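Local atomic coordinates of alpha,alpha-trehalose-phosphate synthase (UDP-forming) (Burkholderia xenovorans, PDB entry 5V0T), a protein that belongs to glycosyltransferase family 20 and has the GT-B fold, in which two Rossmann-like domains face each other across a ligand-binding cleft. Residues 93-98 and 277-282; 301-306 and 341-346; 10-15 and 41-46; 385-390 and 444-449. One frame throughout, in Å; residues are numbered along the deposited sequence.

Contact 1. Residues 93-98 and 277-282; sequences TLWPAF and RLDYSK. With UDP (uridine-5'-diphosphate), chain I; G6P (6-O-phosphono-alpha-D-glucopyranose), chain J.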
# COMPACT_ATOMS: atom_id res chain seq x y z
N THR A 93 -9.40 -5.24 -13.06
CA THR A 93 -9.33 -4.07 -13.92
C THR A 93 -8.55 -2.94 -13.27
O THR A 93 -7.51 -2.53 -13.81
CB THR A 93 -10.74 -3.58 -14.29
OG1 THR A 93 -11.43 -4.62 -14.99
CG2 THR A 93 -10.66 -2.33 -15.16
N LEU A 94 -9.01 -2.44 -12.12
CA LEU A 94 -8.45 -1.21 -11.55
C LEU A 94 -7.03 -1.44 -11.04
O LEU A 94 -6.13 -0.65 -11.33
CB LEU A 94 -9.33 -0.67 -10.43
CG LEU A 94 -10.69 -0.11 -10.87
CD1 LEU A 94 -11.52 0.44 -9.69
CD2 LEU A 94 -10.51 0.93 -11.97
N TRP A 95 -6.84 -2.49 -10.23
CA TRP A 95 -5.51 -2.72 -9.65
C TRP A 95 -4.44 -2.85 -10.73
O TRP A 95 -3.44 -2.12 -10.65
CB TRP A 95 -5.52 -3.94 -8.73
CG TRP A 95 -4.14 -4.20 -8.13
CD1 TRP A 95 -3.16 -4.98 -8.65
CD2 TRP A 95 -3.62 -3.65 -6.91
NE1 TRP A 95 -2.05 -4.95 -7.84
CE2 TRP A 95 -2.31 -4.16 -6.76
CE3 TRP A 95 -4.15 -2.81 -5.92
CZ2 TRP A 95 -1.51 -3.83 -5.65
CZ3 TRP A 95 -3.35 -2.49 -4.82
CH2 TRP A 95 -2.04 -3.00 -4.70
N PRO A 96 -4.57 -3.71 -11.75
CA PRO A 96 -3.51 -3.76 -12.77
C PRO A 96 -3.37 -2.46 -13.54
O PRO A 96 -2.24 -2.04 -13.82
CB PRO A 96 -3.92 -4.93 -13.67
CG PRO A 96 -5.37 -5.16 -13.38
CD PRO A 96 -5.59 -4.75 -11.97
N ALA A 97 -4.48 -1.79 -13.87
CA ALA A 97 -4.40 -0.58 -14.70
C ALA A 97 -3.69 0.54 -13.97
O ALA A 97 -2.83 1.22 -14.54
CB ALA A 97 -5.80 -0.13 -15.11
N PHE A 98 -4.03 0.75 -12.69
CA PHE A 98 -3.46 1.83 -11.90
C PHE A 98 -2.02 1.54 -11.49
O PHE A 98 -1.29 2.47 -11.13
CB PHE A 98 -4.30 2.08 -10.64
CG PHE A 98 -5.58 2.85 -10.87
CD1 PHE A 98 -6.42 2.54 -11.95
CD2 PHE A 98 -5.97 3.84 -9.99
CE1 PHE A 98 -7.60 3.24 -12.15
CE2 PHE A 98 -7.15 4.55 -10.19
CZ PHE A 98 -7.97 4.24 -11.26
N ARG A 277 3.34 -8.49 0.14
CA ARG A 277 2.32 -9.34 -0.46
C ARG A 277 2.86 -9.84 -1.80
O ARG A 277 3.55 -9.11 -2.51
CB ARG A 277 1.01 -8.57 -0.66
CG ARG A 277 0.23 -8.23 0.63
CD ARG A 277 -1.11 -7.51 0.28
NE ARG A 277 -0.84 -6.33 -0.54
CZ ARG A 277 -1.00 -6.27 -1.86
NH1 ARG A 277 -1.50 -7.30 -2.53
NH2 ARG A 277 -0.67 -5.17 -2.50
N LEU A 278 2.60 -11.11 -2.13
CA LEU A 278 3.12 -11.65 -3.39
C LEU A 278 2.22 -11.16 -4.53
O LEU A 278 1.42 -11.89 -5.13
CB LEU A 278 3.26 -13.17 -3.34
CG LEU A 278 4.41 -13.74 -4.19
CD1 LEU A 278 4.60 -15.25 -3.99
CD2 LEU A 278 4.19 -13.47 -5.70
N ASP A 279 2.39 -9.88 -4.83
CA ASP A 279 1.65 -9.16 -5.85
C ASP A 279 2.58 -8.88 -7.03
O ASP A 279 3.76 -8.61 -6.84
CB ASP A 279 1.11 -7.86 -5.23
CG ASP A 279 0.02 -7.21 -6.06
OD1 ASP A 279 0.24 -6.92 -7.25
OD2 ASP A 279 -1.08 -7.01 -5.50
N TYR A 280 2.04 -8.93 -8.26
CA TYR A 280 2.89 -8.58 -9.40
C TYR A 280 3.34 -7.12 -9.37
O TYR A 280 4.33 -6.76 -10.03
CB TYR A 280 2.17 -8.90 -10.72
CG TYR A 280 0.74 -8.42 -10.82
CD1 TYR A 280 0.45 -7.08 -11.02
CD2 TYR A 280 -0.32 -9.31 -10.70
CE1 TYR A 280 -0.88 -6.64 -11.13
CE2 TYR A 280 -1.63 -8.89 -10.78
CZ TYR A 280 -1.90 -7.56 -11.00
OH TYR A 280 -3.22 -7.17 -11.09
N SER A 281 2.67 -6.26 -8.61
CA SER A 281 3.13 -4.87 -8.49
C SER A 281 4.45 -4.73 -7.75
O SER A 281 5.09 -3.68 -7.85
CB SER A 281 2.07 -4.04 -7.76
OG SER A 281 2.02 -4.46 -6.39
N LYS A 282 4.89 -5.76 -7.01
CA LYS A 282 6.01 -5.61 -6.08
C LYS A 282 7.38 -5.88 -6.71
O LYS A 282 8.40 -5.78 -6.03
CB LYS A 282 5.79 -6.52 -4.87
CG LYS A 282 4.48 -6.17 -4.12
CD LYS A 282 4.61 -4.86 -3.34
CE LYS A 282 3.29 -4.52 -2.58
NZ LYS A 282 3.35 -3.18 -1.88
N1 UDP I . 2.45 -6.71 6.84
C2 UDP I . 2.09 -7.48 7.94
N3 UDP I . 2.39 -8.81 7.83
C4 UDP I . 2.99 -9.44 6.77
C5 UDP I . 3.33 -8.58 5.67
C6 UDP I . 3.07 -7.26 5.75
O2 UDP I . 1.55 -7.02 8.93
O4 UDP I . 3.19 -10.66 6.83
C1' UDP I . 2.16 -5.27 6.91
C2' UDP I . 3.41 -4.40 6.82
O2' UDP I . 3.99 -4.26 8.11
C3' UDP I . 2.82 -3.09 6.29
C4' UDP I . 1.71 -3.59 5.36
O4' UDP I . 1.38 -4.92 5.79
O3' UDP I . 2.25 -2.28 7.32
C5' UDP I . 2.05 -3.60 3.89
O5' UDP I . 1.84 -2.27 3.39
PA UDP I . 2.62 -1.73 2.13
O1A UDP I . 4.10 -2.04 2.22
O2A UDP I . 2.27 -0.29 1.98
O3A UDP I . 2.07 -2.57 0.90
PB UDP I . 0.65 -3.12 0.47
O1B UDP I . -0.33 -2.08 1.01
O2B UDP I . 0.71 -3.03 -1.07
O3B UDP I . 0.42 -4.50 0.98
C1 G6P J . -3.32 -2.48 -0.80
C2 G6P J . -4.61 -1.75 -1.14
C3 G6P J . -5.64 -1.94 -0.01
C4 G6P J . -5.83 -3.43 0.25
C5 G6P J . -4.48 -4.08 0.55
C6 G6P J . -4.66 -5.57 0.86
O1 G6P J . -2.81 -1.88 0.38
O2 G6P J . -4.33 -0.36 -1.37
O3 G6P J . -6.88 -1.35 -0.45
O4 G6P J . -6.70 -3.62 1.39
O5 G6P J . -3.58 -3.87 -0.55
O6 G6P J . -5.34 -6.22 -0.22
P G6P J . -6.72 -7.01 0.07
O1P G6P J . -6.34 -8.26 0.82
O2P G6P J . -7.30 -7.24 -1.30
O3P G6P J . -7.54 -6.06 0.92

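Contact 2. Residues 301-306 and 341-346; sequences QRNKVS and ELDWTP. With EDO (1,2-ethanediol), chain K.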
# COMPACT_ATOMS: atom_id res chain seq x y z
N GLN A 301 30.66 -12.18 -1.88
CA GLN A 301 29.36 -12.18 -1.22
C GLN A 301 28.79 -13.58 -1.02
O GLN A 301 27.90 -13.76 -0.18
CB GLN A 301 28.34 -11.34 -2.01
CG GLN A 301 28.57 -9.83 -1.97
CD GLN A 301 28.44 -9.23 -0.58
OE1 GLN A 301 27.88 -9.84 0.33
NE2 GLN A 301 28.96 -8.02 -0.41
N ARG A 302 29.28 -14.58 -1.76
CA ARG A 302 28.73 -15.92 -1.65
C ARG A 302 29.02 -16.50 -0.28
O ARG A 302 30.12 -16.34 0.26
CB ARG A 302 29.29 -16.81 -2.76
CG ARG A 302 28.87 -16.34 -4.17
CD ARG A 302 29.63 -17.08 -5.25
NE ARG A 302 29.55 -16.37 -6.52
CZ ARG A 302 30.17 -16.75 -7.63
NH1 ARG A 302 30.92 -17.84 -7.64
NH2 ARG A 302 30.04 -16.02 -8.74
N ASN A 303 28.00 -17.13 0.32
CA ASN A 303 28.03 -17.68 1.67
C ASN A 303 28.25 -16.61 2.74
O ASN A 303 28.46 -16.94 3.91
CB ASN A 303 29.08 -18.80 1.81
CG ASN A 303 28.59 -19.97 2.65
OD1 ASN A 303 27.67 -19.82 3.46
ND2 ASN A 303 29.19 -21.15 2.47
N LYS A 304 28.18 -15.32 2.38
CA LYS A 304 28.34 -14.23 3.34
C LYS A 304 27.09 -13.38 3.49
O LYS A 304 27.10 -12.42 4.27
CB LYS A 304 29.53 -13.34 2.96
CG LYS A 304 30.83 -14.11 2.81
CD LYS A 304 31.07 -15.00 4.02
CE LYS A 304 32.49 -15.56 4.05
NZ LYS A 304 33.48 -14.56 4.52
N VAL A 305 26.02 -13.68 2.76
CA VAL A 305 24.78 -12.93 2.85
C VAL A 305 23.65 -13.88 2.49
O VAL A 305 23.84 -14.83 1.72
CB VAL A 305 24.81 -11.68 1.91
CG1 VAL A 305 25.04 -12.10 0.46
CG2 VAL A 305 23.52 -10.84 2.04
N SER A 306 22.48 -13.65 3.07
CA SER A 306 21.26 -14.34 2.67
C SER A 306 20.13 -13.33 2.53
O SER A 306 20.15 -12.26 3.14
CB SER A 306 20.85 -15.42 3.69
OG SER A 306 21.60 -16.60 3.48
N GLU A 341 25.26 -23.87 -1.10
CA GLU A 341 26.26 -24.80 -0.61
C GLU A 341 25.58 -25.65 0.45
O GLU A 341 24.45 -25.37 0.85
CB GLU A 341 27.50 -24.07 -0.07
CG GLU A 341 28.10 -23.08 -1.07
CD GLU A 341 28.92 -23.77 -2.16
OE1 GLU A 341 29.43 -23.06 -3.06
OE2 GLU A 341 29.06 -25.01 -2.13
N LEU A 342 26.27 -26.71 0.90
CA LEU A 342 25.69 -27.59 1.91
C LEU A 342 25.24 -26.83 3.15
O LEU A 342 24.33 -27.29 3.85
CB LEU A 342 26.69 -28.66 2.33
CG LEU A 342 27.14 -29.65 1.25
CD1 LEU A 342 28.17 -30.57 1.82
CD2 LEU A 342 25.93 -30.45 0.73
N ASP A 343 25.84 -25.68 3.44
CA ASP A 343 25.48 -24.91 4.63
C ASP A 343 24.93 -23.53 4.30
O ASP A 343 24.89 -22.66 5.17
CB ASP A 343 26.70 -24.76 5.55
CG ASP A 343 27.82 -23.95 4.92
OD1 ASP A 343 27.78 -23.68 3.70
OD2 ASP A 343 28.76 -23.58 5.64
N TRP A 344 24.47 -23.30 3.07
CA TRP A 344 24.05 -21.96 2.68
C TRP A 344 22.87 -22.06 1.72
O TRP A 344 23.00 -22.65 0.65
CB TRP A 344 25.19 -21.18 2.01
CG TRP A 344 24.80 -19.76 1.64
CD1 TRP A 344 24.11 -18.87 2.41
CD2 TRP A 344 25.08 -19.09 0.41
NE1 TRP A 344 23.96 -17.67 1.74
CE2 TRP A 344 24.55 -17.79 0.51
CE3 TRP A 344 25.76 -19.46 -0.76
CZ2 TRP A 344 24.65 -16.86 -0.53
CZ3 TRP A 344 25.87 -18.53 -1.79
CH2 TRP A 344 25.32 -17.25 -1.66
N THR A 345 21.74 -21.48 2.12
CA THR A 345 20.61 -21.27 1.22
C THR A 345 20.55 -19.79 0.90
O THR A 345 20.26 -18.98 1.80
CB THR A 345 19.29 -21.74 1.86
OG1 THR A 345 19.38 -23.14 2.14
CG2 THR A 345 18.11 -21.50 0.90
N PRO A 346 20.86 -19.37 -0.33
CA PRO A 346 20.91 -17.92 -0.63
C PRO A 346 19.61 -17.17 -0.40
O PRO A 346 19.63 -16.09 0.22
CB PRO A 346 21.32 -17.90 -2.11
CG PRO A 346 22.09 -19.15 -2.30
CD PRO A 346 21.40 -20.18 -1.43
C1 EDO K . 21.03 -18.80 6.14
O1 EDO K . 22.26 -18.08 5.94
C2 EDO K . 20.81 -19.72 4.94
O2 EDO K . 21.68 -20.86 5.04

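Contact 3. Residues 10-15 and 41-46; sequences GRLIIV and KETGGM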
# COMPACT_ATOMS: atom_id res chain seq x y z
N GLY A 10 -17.43 16.54 15.21
CA GLY A 10 -18.06 15.62 14.29
C GLY A 10 -17.41 14.25 14.31
O GLY A 10 -16.19 14.13 14.45
N ARG A 11 -18.22 13.21 14.17
CA ARG A 11 -17.72 11.84 14.22
C ARG A 11 -17.14 11.43 12.87
O ARG A 11 -17.78 11.58 11.83
CB ARG A 11 -18.86 10.90 14.62
CG ARG A 11 -18.53 9.43 14.60
CD ARG A 11 -19.73 8.61 15.09
NE ARG A 11 -20.82 8.61 14.13
CZ ARG A 11 -21.71 7.63 14.03
NH1 ARG A 11 -21.64 6.58 14.83
NH2 ARG A 11 -22.67 7.69 13.11
N LEU A 12 -15.93 10.89 12.89
CA LEU A 12 -15.27 10.45 11.67
C LEU A 12 -15.75 9.05 11.30
O LEU A 12 -15.62 8.11 12.10
CB LEU A 12 -13.75 10.47 11.84
CG LEU A 12 -12.94 9.81 10.71
CD1 LEU A 12 -13.25 10.49 9.38
CD2 LEU A 12 -11.46 9.83 11.04
N ILE A 13 -16.32 8.92 10.11
CA ILE A 13 -16.72 7.63 9.56
C ILE A 13 -15.69 7.25 8.50
O ILE A 13 -15.61 7.89 7.45
CB ILE A 13 -18.12 7.69 8.93
CG1 ILE A 13 -19.13 8.38 9.85
CG2 ILE A 13 -18.53 6.29 8.50
CD1 ILE A 13 -19.53 7.61 11.09
N ILE A 14 -14.92 6.21 8.76
CA ILE A 14 -14.03 5.63 7.77
C ILE A 14 -14.79 4.56 6.98
O ILE A 14 -15.47 3.72 7.57
CB ILE A 14 -12.78 5.02 8.43
CG1 ILE A 14 -11.92 6.12 9.06
CG2 ILE A 14 -12.00 4.20 7.41
CD1 ILE A 14 -11.18 6.97 8.06
N VAL A 15 -14.66 4.60 5.65
CA VAL A 15 -15.24 3.61 4.76
C VAL A 15 -14.12 3.02 3.89
O VAL A 15 -13.43 3.77 3.20
CB VAL A 15 -16.33 4.21 3.86
CG1 VAL A 15 -16.94 3.14 2.95
CG2 VAL A 15 -17.41 4.91 4.70
N LYS A 41 -7.54 5.10 15.59
CA LYS A 41 -7.52 4.79 17.01
C LYS A 41 -7.28 6.03 17.86
O LYS A 41 -7.62 6.03 19.04
CB LYS A 41 -6.46 3.73 17.31
CG LYS A 41 -5.02 4.24 17.23
CD LYS A 41 -4.00 3.10 17.20
CE LYS A 41 -2.57 3.64 17.08
NZ LYS A 41 -1.56 2.56 16.87
N GLU A 42 -6.69 7.08 17.28
CA GLU A 42 -6.38 8.27 18.07
C GLU A 42 -7.62 9.14 18.25
O GLU A 42 -7.91 9.59 19.36
CB GLU A 42 -5.25 9.05 17.40
CG GLU A 42 -4.64 10.13 18.29
CD GLU A 42 -3.42 10.80 17.66
OE1 GLU A 42 -3.30 10.79 16.42
OE2 GLU A 42 -2.57 11.33 18.41
N THR A 43 -8.36 9.36 17.17
CA THR A 43 -9.57 10.17 17.26
C THR A 43 -10.77 9.35 17.71
O THR A 43 -11.69 9.91 18.31
CB THR A 43 -9.91 10.80 15.90
OG1 THR A 43 -10.20 9.77 14.96
CG2 THR A 43 -8.74 11.62 15.39
N GLY A 44 -10.81 8.05 17.42
CA GLY A 44 -12.02 7.29 17.55
C GLY A 44 -12.94 7.55 16.37
O GLY A 44 -12.69 8.42 15.53
N GLY A 45 -14.04 6.80 16.30
CA GLY A 45 -14.96 6.95 15.20
C GLY A 45 -15.54 5.62 14.79
O GLY A 45 -15.59 4.67 15.57
N MET A 46 -15.98 5.56 13.54
CA MET A 46 -16.57 4.36 12.97
C MET A 46 -15.75 3.90 11.79
O MET A 46 -15.27 4.72 10.99
CB MET A 46 -18.02 4.59 12.52
CG MET A 46 -18.62 3.44 11.74
SD MET A 46 -20.38 3.71 11.37
CE MET A 46 -21.10 3.44 12.98
O HOH W 1 -14.57 10.52 15.42

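Contact 4. Residues 385-390 and 444-449; sequences YVSAQD and DMMVQL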
# COMPACT_ATOMS: atom_id res chain seq x y z
N TYR A 385 10.74 -0.26 7.78
CA TYR A 385 12.13 -0.73 7.84
C TYR A 385 13.04 0.35 8.41
O TYR A 385 13.84 0.10 9.32
CB TYR A 385 12.63 -1.17 6.45
CG TYR A 385 14.11 -1.46 6.48
CD1 TYR A 385 14.58 -2.69 6.94
CD2 TYR A 385 15.04 -0.48 6.12
CE1 TYR A 385 15.96 -2.94 7.03
CE2 TYR A 385 16.42 -0.73 6.22
CZ TYR A 385 16.87 -1.97 6.66
OH TYR A 385 18.22 -2.22 6.75
N VAL A 386 12.93 1.58 7.90
CA VAL A 386 13.78 2.65 8.40
C VAL A 386 13.50 2.90 9.88
O VAL A 386 14.43 3.06 10.69
CB VAL A 386 13.57 3.92 7.57
CG1 VAL A 386 14.24 5.10 8.25
CG2 VAL A 386 14.12 3.72 6.14
N SER A 387 12.22 2.95 10.26
CA SER A 387 11.83 3.25 11.63
C SER A 387 12.34 2.20 12.62
O SER A 387 12.59 2.53 13.78
CB SER A 387 10.30 3.33 11.73
OG SER A 387 9.78 4.41 10.99
N ALA A 388 12.48 0.95 12.18
CA ALA A 388 12.88 -0.12 13.09
C ALA A 388 14.36 -0.07 13.46
O ALA A 388 14.76 -0.71 14.44
CB ALA A 388 12.56 -1.48 12.46
N GLN A 389 15.17 0.66 12.70
CA GLN A 389 16.62 0.54 12.81
C GLN A 389 17.13 1.04 14.16
O GLN A 389 16.57 1.96 14.77
CB GLN A 389 17.32 1.31 11.68
CG GLN A 389 17.05 0.72 10.30
CD GLN A 389 17.32 -0.78 10.29
OE1 GLN A 389 18.45 -1.22 10.52
NE2 GLN A 389 16.27 -1.57 10.04
N ASP A 390 18.20 0.41 14.62
CA ASP A 390 18.94 0.92 15.76
C ASP A 390 19.78 2.10 15.28
O ASP A 390 20.65 1.93 14.43
CB ASP A 390 19.83 -0.18 16.32
CG ASP A 390 20.71 0.27 17.49
OD1 ASP A 390 20.68 1.45 17.90
OD2 ASP A 390 21.44 -0.60 18.01
N ASP A 444 18.37 11.54 8.71
CA ASP A 444 17.55 12.39 7.85
C ASP A 444 16.18 11.78 7.62
O ASP A 444 15.17 12.49 7.65
CB ASP A 444 18.24 12.62 6.50
CG ASP A 444 19.59 13.29 6.64
OD1 ASP A 444 19.83 13.96 7.67
OD2 ASP A 444 20.41 13.16 5.70
N MET A 445 16.11 10.48 7.40
CA MET A 445 14.81 9.88 7.12
C MET A 445 13.92 9.89 8.35
O MET A 445 12.71 10.10 8.24
CB MET A 445 14.98 8.47 6.57
CG MET A 445 15.57 8.48 5.16
SD MET A 445 15.56 6.86 4.38
CE MET A 445 16.90 6.04 5.22
N MET A 446 14.49 9.68 9.54
CA MET A 446 13.69 9.70 10.76
C MET A 446 13.07 11.07 10.99
O MET A 446 11.92 11.18 11.43
CB MET A 446 14.54 9.28 11.97
CG MET A 446 14.83 7.77 11.99
SD MET A 446 13.36 6.70 12.02
CE MET A 446 12.87 6.80 13.75
N VAL A 447 13.83 12.14 10.71
CA VAL A 447 13.26 13.48 10.79
C VAL A 447 12.05 13.60 9.87
O VAL A 447 10.98 14.07 10.29
CB VAL A 447 14.34 14.53 10.46
CG1 VAL A 447 13.71 15.92 10.35
CG2 VAL A 447 15.42 14.51 11.53
N GLN A 448 12.19 13.15 8.62
CA GLN A 448 11.09 13.21 7.67
C GLN A 448 9.89 12.42 8.17
O GLN A 448 8.76 12.93 8.19
CB GLN A 448 11.55 12.69 6.30
CG GLN A 448 10.63 13.03 5.13
CD GLN A 448 9.26 12.34 5.18
OE1 GLN A 448 9.17 11.15 5.52
NE2 GLN A 448 8.21 13.08 4.84
N LEU A 449 10.12 11.17 8.58
CA LEU A 449 9.03 10.31 9.04
C LEU A 449 8.36 10.87 10.29
O LEU A 449 7.15 10.70 10.46
CB LEU A 449 9.57 8.91 9.32
CG LEU A 449 10.16 8.18 8.12
CD1 LEU A 449 10.89 6.93 8.57
CD2 LEU A 449 9.05 7.83 7.14

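Contact 1. Residues 93-98 and 277-282
W95 on helix 79-98 meets Y280 and D279 in the loop after strand 270-275. The contact joins the two Rossmann-like halves of the GT-B fold at the cleft where G6P and UDP are bound. W95 CG is anti to the backbone N (chi1 180°), and the indole points at the loop. W95 NE1 donates to D279 OD1 at 3.1 Å. The bond is bent (146°) and comes from the syn side, a little out of the carboxylate plane. D279 OD1 also accepts from S281 N at 2.9 Å, which makes an Asx turn and helps to fix the carboxylate. D279 OD2 holds R277 NH1 in a salt bridge and is also hydrogen-bonded to Y321 OH.

Y280 passes W95 with its ring inclined 68° to the five-membered ring, neither stacked nor edge-to-face. Y280 OH touches W95 CD1 at 3.3 Å. The same hydroxyl rests against P96, with P96 CB 3.5 Å from Y280 OH.

The far end of the indole lies beside G6P and R277. W95 CH2 is 3.4 Å from R277 NH2, and W95 CZ3 is 4.0 Å from G6P C2. R277 NE donates to UDP O3B at 2.7 Å, and R277 NH2 to UDP O2B at 2.9 Å.

Contact 2. Residues 301-306 and 341-346
N303 lies over one face of the W344 indole, and this is the tight part of the contact. N303 CA makes a CH-pi contact 3.7 Å from the centroid of the five-membered ring of W344, close to the ring normal. N303 N sits over the same face, offset toward the rim. N303 OD1 lies 3.2 Å from W344 CB, with the amide and ring planes only about 23° apart. W344 CG is anti to the backbone N (chi1 -177°), which carries the ring under N303. P346 CG lies over the opposite face, toward the rim. At the ring edge, W344 NE1 donates to V305 O at 2.8 Å, with the donor above the carbonyl plane. A weak second bond runs from W344 NE1 to S306 OG at 3.1 Å. A 1,2-ethanediol, probably from the crystallisation liquor, bridges S306 OG and T345 N at this edge.

The solvent side is looser and polar. E341 to W344 form a type I beta turn, with E341, L342 and D343 exposed. N303 ND2 donates to D343 OD1 at 3.1 Å, nearly straight at 162°.

The contact ties together the segments that lead into neighbouring parallel strands, 305-310 and 347-350. The buried indole N-H is shared, through bent bonds, between V305 O and, weakly, S306 OG. The D343 carboxylate, on the exposed turn, is met by the N303 amide and only weakly by R269.

Contact 3. Residues 10-15 and 41-46
T43, at the end of helix 31-43, meets L12 at the start of strand 12-16. Strands 12-16 and 45-48, with helix 31-43 between them, form a beta-alpha-beta crossover, and this contact is where the second strand joins the first. T43 OG1 faces L12 CD2 and donates to G44 O at 2.9 Å, on a lone pair in the carbonyl plane.

G44 is the first residue to leave the helix, with positive phi (78°). A water joins G44 O to L12 N: it donates to G44 O at 2.8 Å and accepts from L12 N at 2.9 Å.

G45 follows, with backbone angles (phi 143°) that suit only glycine. Its bare CA comes within 3.4 Å of L12 O as a CA-H...O contact, and there is no room for a CB on that side.

M46 makes the strand pairing, in parallel register with I13. M46 N donates to L12 O at 3.0 Å, and M46 O accepts from I14 N at 2.7 Å. The M46 side chain lies beside I13 and points the same way, with M46 CB 3.7 Å from I13 CD1. Further out, M46 CE touches R11 NH1 at 3.7 Å. I13 CD1 sits over one face of the R11 guanidinium, toward the rim.

L12 and I14 turn the other way, onto L40 of the helix. The two backbone bonds set the register. The R11 guanidinium lies against the apolar I13 and M46 side chains, and D134 balances its charge.

Contact 4. Residues 385-390 and 444-449
V386 on helix 380-388 packs its side chain against M445 and L449 on helix 435-451. This is buried helix-to-helix packing in the Rossmann-like domain that contains strand 368-371. The CA-CB bond of V386 points at the other helix, and its CB is already 4.2 Å from L449 CD1. The two methyls then divide the partner surface. V386 CG1 is anti to the backbone N (chi1 169°). It touches L449 CD1 at 3.8 Å and M445 CB at 3.8 Å. V386 CG2, beside the backbone N, meets the end of M445. Here V386 CG2 lies 3.7 Å from M445 CE and 3.9 Å from M445 SD. The two side chains cross at about a right angle.

S387 adds the neighbouring patch. L449 CD1 rests 3.7 Å from S387 OG, and M446 SD is 3.8 Å from S387 CA. The bend at chi2 (-58°) brings M446 SD there; this SD is also 4.0 Å from V386 O. Around the contact, L409 touches M445 and L449, and P243 and I246 of helix 243-252 lie on S387.

The segments share methyl, methylene and thioether contacts, with no hydrogen bond between them. This implies that these two segments are held by burial and close fit. Nearby, H442 of helix 435-451 adds a weak hydrogen bond to V386 O. The serine hydroxyl is satisfied by a carbonyl of its own helix, K383 O.

In the fold
Contacts 1 and 4 are buried; contacts 2 and 3 are partly buried. Contact 1 alone spans the two domains, and it alone touches UDP and G6P. Contact 3 belongs to the domain with the mixed sheet. Contacts 2 and 4 belong to the other domain, built on the six-stranded parallel sheet that includes strand 270-275. Contacts 2 and 3 lie on opposite sides of the chain's centre, with their own centres about 49 Å apart. The chemistry follows the place: an indole bonded to a carboxylate beside charged ligand-binding groups at the cleft, parallel backbone pairing inside the mixed sheet in contact 3, a tryptophan with polar partners on an exposed turn in contact 2, and apolar packing between helices in contact 4.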